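Interferon gamma receptor 1 (Gallus gallus, PDB 4EQ3) probably binds the cytokine interferon gamma at the cell surface through its extracellular portion, two fibronectin type III-like domains, as a cytokine receptor chain. Local coordinates at residues 12-17 against 84-89; 21-26 against 107-112; 28-33 against 60-65; 41-46 against 54-59; 77-82 against 98-103. One frame throughout, in Å; residues are numbered along the deposited sequence.

Interaction 1 of 5, residues 12-17 against 84-89; sequences PSPTGT and IKAIVG
P12 to P14 run in extended form past I84 to A86, and no hydrogen bond joins the two backbones. Beyond P14 the chain turns a corner at G16, and T17 then faces the beginning of segment 84-89. The P14 ring carries most of the contact. Its CD rests 3.6 Å from I84 O and 3.8 Å from A86 N, so the pyrrolidine is pressed on the peptide groups of the strand as much as on its side chains. This is the meeting of the N-terminal arm with strand 81-88, part of the four-stranded sheet of the membrane-distal fibronectin type III-like sandwich; past the corner, strand 17-22 belongs to the facing three-stranded sheet. The two gamma carbons of I84 part company: CG2, anti to the backbone N, meets P14 CG at 3.8 Å, while the other branch carries CD1 to within 3.9 Å of T17 CG2. A86 CB packs 4.1 Å from P14 CD and 4.0 Å from P12 O, a carbonyl that also accepts a hydrogen bond from Y32 OH. S13 OG donates to P14 O at 3.1 Å, while A86 N pairs with S93 OG on strand 91-97.

Interaction 2 of 5, residues 21-26 against 107-112; sequences SKNFRT and GKIGPP
K108, N23 and K22 bury the most surface where the type I' beta turn K22-R25, at the tip of the hairpin of strands 17-22 and 25-31, meets the linker that leaves helix 103-106 for the second fibronectin type III-like domain. K108 is gripped through its backbone. Its N donates almost straight (173°) to S21 O at 2.8 Å, approaching from above that carbonyl's plane, and its O accepts from N23 N at 2.9 Å, nearly along the C=O axis. Between these two bonds K22 CA lies 3.3 Å from K108 O in a CA-H...O contact, and the pair forms a single bridge. Both lysine side chains lie toward solvent. The bend of K22 at chi2 (126°) sets its CD 3.9 Å from K108 CB, and the two ammonium groups end 5.3 Å apart, NZ to NZ, a like-charge proximity that would be mildly unfavourable if solvent did not screen it. The buried N23 packs its side-chain end against I109 and G110. Beside it F24 CE2 meets I109 CD1 at 3.7 Å, and the same phenyl ring makes edge-to-face contacts with F132 and F196, which extends the interface into the second domain. A water accepts from F24 N at 2.9 Å, hydrogen-bonds S21 OG and makes a longer bond to K108 O.

Interaction 3 of 5, residues 28-33 against 60-65; sequences LYWQYP and VNISAT
W30 and T65 make the tight part of this contact: the backbone of T65 lies flat on the indole. T65 C sits 3.5 Å above the ring plane, over its centre, and T65 CB adds a CH-pi contact, 4.2 Å from the centroid of the five-membered ring. W30 chi1 is 55°, which sets CG between the backbone N and the carbonyl carbon. T65 O lies 3.6 Å from W30 CD2 and accepts a hydrogen bond from W30 N (3.2 Å, 166° at the hydrogen). Segment 60-65 is the crossing of the beta sandwich, leaving strand 54-62 of the four-stranded sheet for strand 66-68 of the three-stranded one. Its start is marked by a G1 beta bulge, in which N61 and I62 both face F41. F41 also meets W30 edge-to-face, so the indole is packed from the other sheet as well. Toward I62 the fit is looser, with CD1 4.2 Å from W30 CH2 at the ring edge. The exposed side belongs to the T65 hydroxyl, which reaches W30 O through a water: the water donates to W30 O at 3.1 Å and lies 2.9 Å from T65 OG1.

Interaction 4 of 5, residues 41-46 against 54-59; sequences FVVEVK and QTVSTC
E44 and T55 face each other as an antiparallel non-hydrogen-bonded pair, CA to CA 4.4 Å, and V45 with Q54 forms the hydrogen-bonded pair next to it (V45 N to Q54 O 2.8 Å). From E44 CB outward, the side chain first skirts the opposite backbone: CB lies 3.3 Å and CG 3.8 Å from Q54 O. Beyond CG it is extended (chi2 -168°), crossing T55 at about a right angle. OE2 comes only to 4.1 Å from T55 OG1, while OE1 forms a salt bridge with R83 on the neighbouring strand 81-88. On the buried side the valines close up. V56 CG2 wedges between V43 CG1 and V45 CG1, 3.8 Å from the latter; the V43 and V56 side chains point the same way, whereas V45 crosses V56 roughly perpendicularly. A type I turn from V56 to C59 then interrupts the strand, with V43 O accepting from V56 N before it and V43 N donating to C59 O after it. C59 CB packs on V43 CB at 3.9 Å, and its SG is joined to C67 of the facing sheet. The whole is the C-C' hairpin of a fibronectin type III-like domain, here tied across the sandwich by a disulfide.

Interaction 5 of 5, residues 77-82 against 98-103; sequences FHSYWF and TDEFVL
Y80 and F101 form an antiparallel hydrogen-bonded pair (Y80 N to F101 O 2.8 Å, F101 N to Y80 O 2.9 Å) between segments running 167° apart. This single bridge lies beyond the open end of the F-G hairpin (strands 81-88 and 91-97) of the first fibronectin type III-like domain, just before helix 103-106, for which V102 is the N-cap residue. T98 clamps F82 twice: its N donates to F82 O, and its OG1, held between backbone N and carbonyl carbon (chi1 62°), accepts from F82 N while donating to D99 O. E100 lies over one face of the W81 indole. Its CA makes a CH-pi contact 3.9 Å from the five-membered ring centroid, CG touches W81 CZ2 at 3.6 Å, and the carboxylate is turned 28° from the ring plane. OE2 then takes a very short hydrogen bond from S79 OG, 2.5 Å. Inward, F82 CE1 meets F101 CB. A water donates to H78 O at 2.7 Å and accepts from L103 N at 2.8 Å.

How the interactions relate
Interactions 1, 3 and 4 cluster in the first domain: the centres of 1 and 3 are about 7 Å apart and those of 3 and 4 about 11 Å. F41 joins all three, its ring packing on A86, W30 and Y32. Strands 40-46 and 81-88 connect interaction 4 to interactions 1 and 5, with K85 O accepting from V42 N at 3.0 Å and W81 O from K46 N at 2.8 Å. Interaction 2 lies near the middle of the chain, at the junction with the second domain, about 27 Å from interaction 1 between centres. Interaction 5, its centre about 15 Å from that of interaction 2, reaches it through F101 and L103, which pack on S21; L103 also touches F24.

Interaction 1 of 5, residues 12-17 against 84-89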
# COMPACT_ATOMS: atom_id res chain seq x y z
N PRO A 12 24.87 -21.05 5.99
CA PRO A 12 23.44 -21.21 6.14
C PRO A 12 22.70 -20.25 5.24
O PRO A 12 23.29 -19.32 4.79
CB PRO A 12 23.23 -20.87 7.60
CG PRO A 12 24.27 -19.94 7.90
CD PRO A 12 25.46 -20.37 7.15
N SER A 13 21.43 -20.52 4.98
CA SER A 13 20.61 -19.70 4.11
C SER A 13 19.96 -18.59 4.92
O SER A 13 19.78 -18.73 6.13
CB SER A 13 19.53 -20.54 3.45
OG SER A 13 18.47 -20.82 4.36
N PRO A 14 19.58 -17.50 4.26
CA PRO A 14 18.84 -16.45 4.97
C PRO A 14 17.64 -17.02 5.71
O PRO A 14 17.22 -18.17 5.48
CB PRO A 14 18.39 -15.52 3.84
CG PRO A 14 19.40 -15.73 2.75
CD PRO A 14 19.75 -17.19 2.83
N THR A 15 17.07 -16.22 6.60
CA THR A 15 15.99 -16.69 7.44
C THR A 15 14.95 -15.60 7.66
O THR A 15 15.19 -14.43 7.36
CB THR A 15 16.55 -17.18 8.79
OG1 THR A 15 15.64 -18.13 9.36
CG2 THR A 15 16.75 -16.02 9.74
N GLY A 16 13.78 -16.00 8.15
CA GLY A 16 12.72 -15.08 8.49
C GLY A 16 12.28 -14.20 7.34
O GLY A 16 12.05 -13.00 7.52
N THR A 17 12.15 -14.79 6.16
CA THR A 17 11.76 -14.03 4.99
C THR A 17 10.39 -13.42 5.22
O THR A 17 9.52 -14.04 5.82
CB THR A 17 11.73 -14.88 3.70
OG1 THR A 17 10.68 -15.86 3.79
CG2 THR A 17 13.07 -15.57 3.51
N ILE A 84 16.08 -15.82 -1.84
CA ILE A 84 17.34 -15.17 -1.52
C ILE A 84 18.37 -16.20 -1.14
O ILE A 84 18.09 -17.13 -0.40
CB ILE A 84 17.19 -14.23 -0.30
CG1 ILE A 84 15.92 -13.38 -0.43
CG2 ILE A 84 18.45 -13.38 -0.14
CD1 ILE A 84 14.93 -13.58 0.69
N LYS A 85 19.60 -16.01 -1.61
CA LYS A 85 20.71 -16.84 -1.15
C LYS A 85 21.76 -15.93 -0.54
O LYS A 85 21.83 -14.75 -0.87
CB LYS A 85 21.32 -17.64 -2.30
CG LYS A 85 22.01 -16.77 -3.35
CD LYS A 85 22.77 -17.62 -4.37
CE LYS A 85 23.24 -16.76 -5.53
NZ LYS A 85 24.03 -17.54 -6.53
N ALA A 86 22.58 -16.50 0.34
CA ALA A 86 23.66 -15.76 1.00
C ALA A 86 25.03 -16.12 0.42
O ALA A 86 25.30 -17.28 0.11
CB ALA A 86 23.65 -16.03 2.49
N ILE A 87 25.89 -15.12 0.31
CA ILE A 87 27.26 -15.34 -0.10
C ILE A 87 28.21 -14.95 1.03
O ILE A 87 28.19 -13.82 1.52
CB ILE A 87 27.62 -14.53 -1.35
CG1 ILE A 87 26.58 -14.78 -2.44
CG2 ILE A 87 29.02 -14.90 -1.82
CD1 ILE A 87 26.72 -13.85 -3.63
N VAL A 88 29.04 -15.90 1.43
CA VAL A 88 29.97 -15.74 2.53
C VAL A 88 31.37 -16.14 2.07
O VAL A 88 31.67 -17.33 1.93
CB VAL A 88 29.55 -16.60 3.74
CG1 VAL A 88 30.69 -16.74 4.73
CG2 VAL A 88 28.32 -16.02 4.40
N GLY A 89 32.22 -15.16 1.82
CA GLY A 89 33.51 -15.43 1.23
C GLY A 89 33.32 -16.11 -0.12
O GLY A 89 32.60 -15.61 -0.98

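Interaction 2 of 5, residues 21-26 against 107-112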
# COMPACT_ATOMS: atom_id res chain seq x y z
N SER A 21 4.02 -5.29 1.99
CA SER A 21 3.54 -4.42 0.92
C SER A 21 2.48 -3.49 1.46
O SER A 21 1.45 -3.93 1.97
CB SER A 21 2.96 -5.25 -0.22
OG SER A 21 2.46 -4.42 -1.25
N LYS A 22 2.74 -2.20 1.41
CA LYS A 22 1.79 -1.17 1.81
C LYS A 22 1.80 0.04 0.91
O LYS A 22 2.84 0.60 0.70
CB LYS A 22 2.03 -0.77 3.26
CG LYS A 22 1.10 0.25 3.87
CD LYS A 22 0.52 -0.26 5.09
CE LYS A 22 0.87 0.53 6.33
NZ LYS A 22 0.97 -0.31 7.54
N ASN A 23 0.63 0.43 0.42
CA ASN A 23 0.51 1.60 -0.45
C ASN A 23 1.36 1.43 -1.70
O ASN A 23 1.89 2.40 -2.24
CB ASN A 23 0.90 2.86 0.29
CG ASN A 23 -0.08 3.22 1.38
OD1 ASN A 23 0.26 3.93 2.33
ND2 ASN A 23 -1.30 2.74 1.25
N PHE A 24 1.49 0.18 -2.14
CA PHE A 24 2.19 -0.14 -3.38
C PHE A 24 3.70 -0.04 -3.26
O PHE A 24 4.41 -0.14 -4.26
CB PHE A 24 1.65 0.70 -4.53
CG PHE A 24 0.20 0.46 -4.81
CD1 PHE A 24 -0.20 -0.67 -5.52
CD2 PHE A 24 -0.77 1.34 -4.36
CE1 PHE A 24 -1.55 -0.90 -5.78
CE2 PHE A 24 -2.11 1.11 -4.61
CZ PHE A 24 -2.50 -0.01 -5.32
N ARG A 25 4.18 0.18 -2.04
CA ARG A 25 5.60 0.00 -1.75
C ARG A 25 5.77 -1.41 -1.21
O ARG A 25 5.28 -1.75 -0.13
CB ARG A 25 6.09 1.04 -0.73
CG ARG A 25 7.59 0.99 -0.45
CD ARG A 25 8.45 1.52 -1.62
NE ARG A 25 8.37 2.97 -1.79
CZ ARG A 25 9.23 3.69 -2.52
NH1 ARG A 25 9.09 5.01 -2.61
NH2 ARG A 25 10.25 3.11 -3.14
N THR A 26 6.47 -2.25 -1.97
CA THR A 26 6.68 -3.62 -1.55
C THR A 26 8.13 -3.88 -1.23
O THR A 26 9.01 -3.65 -2.06
CB THR A 26 6.22 -4.62 -2.63
OG1 THR A 26 4.86 -4.35 -2.96
CG2 THR A 26 6.35 -6.04 -2.12
N GLY A 107 -1.25 -7.11 -0.35
CA GLY A 107 -0.90 -5.71 -0.27
C GLY A 107 -1.85 -4.93 0.61
O GLY A 107 -3.07 -5.05 0.46
N LYS A 108 -1.33 -4.12 1.53
CA LYS A 108 -2.20 -3.35 2.41
C LYS A 108 -2.34 -1.94 1.88
O LYS A 108 -1.41 -1.40 1.28
CB LYS A 108 -1.65 -3.30 3.84
CG LYS A 108 -1.78 -4.60 4.63
CD LYS A 108 -1.60 -4.34 6.13
CE LYS A 108 -0.96 -5.53 6.82
NZ LYS A 108 -0.76 -5.29 8.29
N ILE A 109 -3.50 -1.34 2.11
CA ILE A 109 -3.69 0.07 1.83
C ILE A 109 -3.91 0.82 3.14
O ILE A 109 -4.91 0.61 3.84
CB ILE A 109 -4.87 0.30 0.86
CG1 ILE A 109 -4.58 -0.37 -0.49
CG2 ILE A 109 -5.13 1.79 0.66
CD1 ILE A 109 -3.40 0.22 -1.22
N GLY A 110 -2.95 1.67 3.50
CA GLY A 110 -3.02 2.43 4.73
C GLY A 110 -4.06 3.54 4.72
O GLY A 110 -4.69 3.82 3.70
N PRO A 111 -4.25 4.20 5.87
CA PRO A 111 -5.27 5.25 5.90
C PRO A 111 -4.94 6.37 4.91
O PRO A 111 -3.77 6.69 4.69
CB PRO A 111 -5.23 5.75 7.34
CG PRO A 111 -3.91 5.31 7.89
CD PRO A 111 -3.56 4.04 7.16
N PRO A 112 -5.98 6.97 4.31
CA PRO A 112 -5.74 8.10 3.42
C PRO A 112 -5.52 9.38 4.23
O PRO A 112 -5.89 9.45 5.40
CB PRO A 112 -7.05 8.22 2.66
CG PRO A 112 -8.07 7.68 3.59
CD PRO A 112 -7.39 6.56 4.33
O HOH W 1 0.51 -2.35 -1.18

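Interaction 3 of 5, residues 28-33 against 60-65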
# COMPACT_ATOMS: atom_id res chain seq x y z
N LEU A 28 10.97 -6.72 0.60
CA LEU A 28 11.29 -8.05 1.08
C LEU A 28 12.33 -7.94 2.17
O LEU A 28 13.33 -7.25 2.01
CB LEU A 28 11.85 -8.90 -0.07
CG LEU A 28 12.49 -10.23 0.33
CD1 LEU A 28 11.44 -11.25 0.80
CD2 LEU A 28 13.28 -10.81 -0.85
N TYR A 29 12.10 -8.63 3.28
CA TYR A 29 13.03 -8.59 4.39
C TYR A 29 13.44 -10.00 4.78
O TYR A 29 12.67 -10.94 4.63
CB TYR A 29 12.38 -7.94 5.61
CG TYR A 29 11.89 -6.53 5.39
CD1 TYR A 29 12.77 -5.46 5.44
CD2 TYR A 29 10.54 -6.27 5.16
CE1 TYR A 29 12.33 -4.16 5.26
CE2 TYR A 29 10.09 -4.96 4.98
CZ TYR A 29 10.99 -3.92 5.03
OH TYR A 29 10.57 -2.62 4.85
N TRP A 30 14.65 -10.13 5.32
CA TRP A 30 15.10 -11.38 5.89
C TRP A 30 16.10 -11.12 7.01
O TRP A 30 16.49 -9.97 7.28
CB TRP A 30 15.74 -12.26 4.81
CG TRP A 30 16.86 -11.59 4.07
CD1 TRP A 30 18.19 -11.69 4.33
CD2 TRP A 30 16.73 -10.71 2.95
NE1 TRP A 30 18.90 -10.92 3.43
CE2 TRP A 30 18.03 -10.30 2.58
CE3 TRP A 30 15.64 -10.22 2.22
CZ2 TRP A 30 18.26 -9.44 1.52
CZ3 TRP A 30 15.88 -9.36 1.17
CH2 TRP A 30 17.18 -8.97 0.83
N GLN A 31 16.52 -12.19 7.66
CA GLN A 31 17.48 -12.09 8.74
C GLN A 31 18.62 -13.06 8.49
O GLN A 31 18.48 -14.04 7.75
CB GLN A 31 16.80 -12.38 10.07
CG GLN A 31 15.85 -11.27 10.51
CD GLN A 31 15.08 -11.62 11.76
OE1 GLN A 31 14.61 -12.75 11.91
NE2 GLN A 31 14.93 -10.65 12.66
N TYR A 32 19.77 -12.77 9.09
CA TYR A 32 20.94 -13.60 8.90
C TYR A 32 21.79 -13.68 10.15
O TYR A 32 21.89 -12.71 10.89
CB TYR A 32 21.77 -13.08 7.73
CG TYR A 32 22.65 -14.14 7.12
CD1 TYR A 32 22.10 -15.15 6.34
CD2 TYR A 32 24.02 -14.15 7.34
CE1 TYR A 32 22.89 -16.13 5.79
CE2 TYR A 32 24.82 -15.12 6.78
CZ TYR A 32 24.25 -16.11 6.01
OH TYR A 32 25.03 -17.09 5.46
N PRO A 33 22.37 -14.85 10.38
CA PRO A 33 23.27 -15.05 11.52
C PRO A 33 24.54 -14.25 11.44
O PRO A 33 24.95 -13.83 10.41
CB PRO A 33 23.55 -16.54 11.48
CG PRO A 33 23.29 -16.93 10.15
CD PRO A 33 22.22 -16.10 9.64
N VAL A 60 21.60 -7.54 -6.13
CA VAL A 60 22.63 -8.55 -6.31
C VAL A 60 23.88 -8.12 -5.56
O VAL A 60 24.33 -6.98 -5.70
CB VAL A 60 22.98 -8.76 -7.80
CG1 VAL A 60 23.99 -9.90 -7.95
CG2 VAL A 60 21.74 -9.07 -8.60
N ASN A 61 24.41 -9.01 -4.77
CA ASN A 61 25.59 -8.75 -3.98
C ASN A 61 25.40 -7.57 -3.06
O ASN A 61 26.23 -6.71 -3.03
CB ASN A 61 26.82 -8.48 -4.87
CG ASN A 61 27.22 -9.65 -5.73
OD1 ASN A 61 26.97 -10.78 -5.41
ND2 ASN A 61 27.91 -9.36 -6.79
N ILE A 62 24.29 -7.52 -2.35
CA ILE A 62 23.98 -6.43 -1.43
C ILE A 62 24.23 -6.87 -0.00
O ILE A 62 24.09 -8.05 0.32
CB ILE A 62 22.53 -5.95 -1.55
CG1 ILE A 62 21.56 -7.13 -1.42
CG2 ILE A 62 22.32 -5.25 -2.87
CD1 ILE A 62 20.11 -6.70 -1.12
N SER A 63 24.62 -5.91 0.85
CA SER A 63 24.89 -6.21 2.25
C SER A 63 23.63 -6.05 3.10
O SER A 63 23.51 -6.65 4.17
CB SER A 63 25.99 -5.30 2.78
OG SER A 63 25.57 -3.95 2.77
N ALA A 64 22.70 -5.22 2.62
CA ALA A 64 21.44 -5.00 3.33
C ALA A 64 20.61 -6.27 3.43
O ALA A 64 20.70 -7.15 2.57
CB ALA A 64 20.64 -3.91 2.64
N THR A 65 19.81 -6.38 4.48
CA THR A 65 18.95 -7.53 4.66
C THR A 65 17.53 -7.19 4.22
O THR A 65 16.55 -7.61 4.84
CB THR A 65 18.94 -8.00 6.12
OG1 THR A 65 18.78 -6.86 6.98
CG2 THR A 65 20.24 -8.71 6.46
O HOH W 2 18.08 -8.35 9.41

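Interaction 4 of 5, residues 41-46 against 54-59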
# COMPACT_ATOMS: atom_id res chain seq x y z
N PHE A 41 24.01 -10.78 -0.32
CA PHE A 41 22.86 -11.58 -0.69
C PHE A 41 22.46 -11.41 -2.16
O PHE A 41 22.79 -10.41 -2.79
CB PHE A 41 21.66 -11.27 0.22
CG PHE A 41 21.96 -11.44 1.68
CD1 PHE A 41 22.02 -12.70 2.25
CD2 PHE A 41 22.19 -10.33 2.49
CE1 PHE A 41 22.30 -12.86 3.60
CE2 PHE A 41 22.47 -10.48 3.84
CZ PHE A 41 22.53 -11.74 4.40
N VAL A 42 21.77 -12.41 -2.70
CA VAL A 42 21.23 -12.31 -4.05
C VAL A 42 19.75 -12.66 -4.04
O VAL A 42 19.36 -13.74 -3.58
CB VAL A 42 21.95 -13.24 -5.04
CG1 VAL A 42 21.40 -13.04 -6.43
CG2 VAL A 42 23.45 -12.96 -5.02
N VAL A 43 18.93 -11.75 -4.56
CA VAL A 43 17.48 -11.93 -4.57
C VAL A 43 16.99 -12.20 -5.98
O VAL A 43 17.40 -11.51 -6.92
CB VAL A 43 16.75 -10.68 -4.03
CG1 VAL A 43 15.25 -10.89 -4.07
CG2 VAL A 43 17.23 -10.35 -2.63
N GLU A 44 16.12 -13.20 -6.13
CA GLU A 44 15.49 -13.46 -7.41
C GLU A 44 13.96 -13.38 -7.33
O GLU A 44 13.37 -13.60 -6.27
CB GLU A 44 15.90 -14.83 -7.93
CG GLU A 44 17.39 -14.97 -8.15
CD GLU A 44 17.73 -16.21 -8.94
OE1 GLU A 44 17.21 -17.30 -8.60
OE2 GLU A 44 18.51 -16.10 -9.90
N VAL A 45 13.33 -13.07 -8.46
CA VAL A 45 11.88 -13.02 -8.54
C VAL A 45 11.35 -13.98 -9.62
O VAL A 45 11.95 -14.11 -10.68
CB VAL A 45 11.41 -11.60 -8.86
CG1 VAL A 45 12.10 -11.07 -10.11
CG2 VAL A 45 9.89 -11.56 -9.00
N LYS A 46 10.28 -14.68 -9.35
CA LYS A 46 9.62 -15.52 -10.33
C LYS A 46 8.25 -14.90 -10.73
O LYS A 46 7.33 -14.96 -9.99
CB LYS A 46 9.49 -16.93 -9.80
CG LYS A 46 8.71 -17.84 -10.67
CD LYS A 46 8.91 -19.28 -10.40
CE LYS A 46 8.42 -19.72 -9.06
NZ LYS A 46 7.99 -21.08 -8.97
N GLN A 54 14.32 -15.05 -12.03
CA GLN A 54 15.30 -14.21 -12.67
C GLN A 54 15.85 -13.27 -11.62
O GLN A 54 15.21 -13.04 -10.59
CB GLN A 54 14.67 -13.41 -13.80
CG GLN A 54 13.74 -12.32 -13.32
CD GLN A 54 13.05 -11.63 -14.47
OE1 GLN A 54 12.41 -12.27 -15.30
NE2 GLN A 54 13.16 -10.31 -14.51
N THR A 55 17.03 -12.71 -11.87
CA THR A 55 17.68 -11.85 -10.90
C THR A 55 16.96 -10.51 -10.74
O THR A 55 16.51 -9.90 -11.71
CB THR A 55 19.18 -11.63 -11.27
OG1 THR A 55 20.00 -12.28 -10.29
CG2 THR A 55 19.52 -10.14 -11.31
N VAL A 56 16.86 -10.06 -9.49
CA VAL A 56 16.41 -8.71 -9.18
C VAL A 56 17.63 -7.79 -9.22
O VAL A 56 18.39 -7.73 -8.26
CB VAL A 56 15.78 -8.64 -7.79
CG1 VAL A 56 15.31 -7.23 -7.51
CG2 VAL A 56 14.63 -9.63 -7.68
N SER A 57 17.79 -7.06 -10.32
CA SER A 57 19.06 -6.40 -10.61
C SER A 57 19.56 -5.51 -9.47
O SER A 57 20.75 -5.51 -9.16
CB SER A 57 18.96 -5.59 -11.90
OG SER A 57 17.99 -4.57 -11.78
N THR A 58 18.65 -4.76 -8.86
CA THR A 58 19.01 -3.83 -7.80
C THR A 58 19.38 -4.53 -6.50
O THR A 58 19.73 -3.88 -5.52
CB THR A 58 17.84 -2.89 -7.48
OG1 THR A 58 16.67 -3.68 -7.24
CG2 THR A 58 17.57 -1.95 -8.64
N CYS A 59 19.28 -5.85 -6.48
CA CYS A 59 19.53 -6.61 -5.26
C CYS A 59 20.46 -7.80 -5.50
O CYS A 59 20.16 -8.94 -5.12
CB CYS A 59 18.21 -7.07 -4.62
SG CYS A 59 17.09 -5.74 -4.11

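Interaction 5 of 5, residues 77-82 against 98-103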
# COMPACT_ATOMS: atom_id res chain seq x y z
N PHE A 77 -3.09 -9.05 -9.72
CA PHE A 77 -3.88 -10.27 -9.52
C PHE A 77 -3.10 -11.57 -9.65
O PHE A 77 -3.47 -12.58 -9.05
CB PHE A 77 -5.10 -10.28 -10.45
CG PHE A 77 -6.06 -9.15 -10.19
CD1 PHE A 77 -6.73 -9.07 -8.98
CD2 PHE A 77 -6.29 -8.18 -11.14
CE1 PHE A 77 -7.60 -8.03 -8.71
CE2 PHE A 77 -7.17 -7.13 -10.88
CZ PHE A 77 -7.82 -7.06 -9.67
N HIS A 78 -2.01 -11.56 -10.41
CA HIS A 78 -1.22 -12.78 -10.57
C HIS A 78 -0.19 -12.91 -9.46
O HIS A 78 0.09 -11.94 -8.74
CB HIS A 78 -0.55 -12.81 -11.94
CG HIS A 78 -1.51 -12.77 -13.08
ND1 HIS A 78 -2.42 -13.77 -13.33
CD2 HIS A 78 -1.69 -11.84 -14.06
CE1 HIS A 78 -3.13 -13.46 -14.40
NE2 HIS A 78 -2.70 -12.30 -14.86
N SER A 79 0.38 -14.10 -9.33
CA SER A 79 1.28 -14.44 -8.23
C SER A 79 2.75 -14.15 -8.54
O SER A 79 3.17 -14.12 -9.70
CB SER A 79 1.12 -15.92 -7.84
OG SER A 79 -0.20 -16.22 -7.43
N TYR A 80 3.52 -13.94 -7.48
CA TYR A 80 4.97 -13.79 -7.57
C TYR A 80 5.59 -14.63 -6.47
O TYR A 80 5.00 -14.80 -5.40
CB TYR A 80 5.40 -12.33 -7.36
CG TYR A 80 5.10 -11.37 -8.50
CD1 TYR A 80 6.06 -11.10 -9.47
CD2 TYR A 80 3.89 -10.69 -8.57
CE1 TYR A 80 5.81 -10.20 -10.50
CE2 TYR A 80 3.63 -9.79 -9.59
CZ TYR A 80 4.59 -9.55 -10.55
OH TYR A 80 4.32 -8.67 -11.57
N TRP A 81 6.78 -15.16 -6.73
CA TRP A 81 7.59 -15.75 -5.68
C TRP A 81 8.93 -15.02 -5.67
O TRP A 81 9.36 -14.49 -6.70
CB TRP A 81 7.78 -17.25 -5.89
CG TRP A 81 6.59 -18.06 -5.50
CD1 TRP A 81 6.38 -18.69 -4.30
CD2 TRP A 81 5.42 -18.30 -6.29
NE1 TRP A 81 5.16 -19.32 -4.31
CE2 TRP A 81 4.55 -19.10 -5.51
CE3 TRP A 81 5.03 -17.92 -7.57
CZ2 TRP A 81 3.32 -19.53 -5.99
CZ3 TRP A 81 3.81 -18.36 -8.05
CH2 TRP A 81 2.96 -19.15 -7.25
N PHE A 82 9.57 -14.98 -4.51
CA PHE A 82 10.91 -14.39 -4.42
C PHE A 82 11.80 -15.34 -3.64
O PHE A 82 11.31 -16.17 -2.89
CB PHE A 82 10.87 -13.01 -3.74
CG PHE A 82 9.83 -12.09 -4.29
CD1 PHE A 82 8.58 -12.00 -3.68
CD2 PHE A 82 10.08 -11.32 -5.41
CE1 PHE A 82 7.61 -11.14 -4.17
CE2 PHE A 82 9.11 -10.47 -5.92
CZ PHE A 82 7.87 -10.39 -5.30
N THR A 98 10.14 -17.38 -0.61
CA THR A 98 9.08 -16.77 0.18
C THR A 98 7.74 -17.49 -0.03
O THR A 98 7.60 -18.30 -0.96
CB THR A 98 8.87 -15.28 -0.18
OG1 THR A 98 8.47 -15.17 -1.55
CG2 THR A 98 10.14 -14.46 0.05
N ASP A 99 6.77 -17.18 0.82
CA ASP A 99 5.38 -17.54 0.56
C ASP A 99 4.97 -16.94 -0.78
O ASP A 99 5.56 -15.96 -1.25
CB ASP A 99 4.45 -17.00 1.64
CG ASP A 99 4.69 -17.62 3.01
OD1 ASP A 99 5.23 -18.75 3.08
OD2 ASP A 99 4.31 -16.98 4.01
N GLU A 100 3.94 -17.53 -1.39
CA GLU A 100 3.33 -16.95 -2.57
C GLU A 100 2.87 -15.53 -2.26
O GLU A 100 2.34 -15.26 -1.19
CB GLU A 100 2.12 -17.79 -2.99
CG GLU A 100 1.29 -17.18 -4.11
CD GLU A 100 0.19 -18.13 -4.58
OE1 GLU A 100 0.02 -19.19 -3.96
OE2 GLU A 100 -0.49 -17.81 -5.58
N PHE A 101 3.08 -14.63 -3.21
CA PHE A 101 2.68 -13.24 -3.01
C PHE A 101 1.75 -12.77 -4.11
O PHE A 101 2.07 -12.87 -5.29
CB PHE A 101 3.89 -12.31 -2.89
CG PHE A 101 3.52 -10.84 -2.82
CD1 PHE A 101 3.23 -10.24 -1.60
CD2 PHE A 101 3.46 -10.07 -3.97
CE1 PHE A 101 2.89 -8.89 -1.53
CE2 PHE A 101 3.12 -8.72 -3.91
CZ PHE A 101 2.83 -8.13 -2.69
N VAL A 102 0.60 -12.25 -3.69
CA VAL A 102 -0.37 -11.66 -4.59
C VAL A 102 -0.75 -10.29 -4.06
O VAL A 102 -1.30 -10.17 -2.97
CB VAL A 102 -1.63 -12.53 -4.67
CG1 VAL A 102 -2.59 -11.94 -5.67
CG2 VAL A 102 -1.26 -13.96 -5.04
N LEU A 103 -0.46 -9.25 -4.84
CA LEU A 103 -0.66 -7.88 -4.38
C LEU A 103 -2.09 -7.61 -3.92
O LEU A 103 -2.30 -6.99 -2.88
CB LEU A 103 -0.24 -6.87 -5.45
CG LEU A 103 -0.28 -5.39 -5.03
CD1 LEU A 103 0.68 -5.13 -3.88
CD2 LEU A 103 0.05 -4.50 -6.22
O HOH W 3 0.75 -9.73 -7.34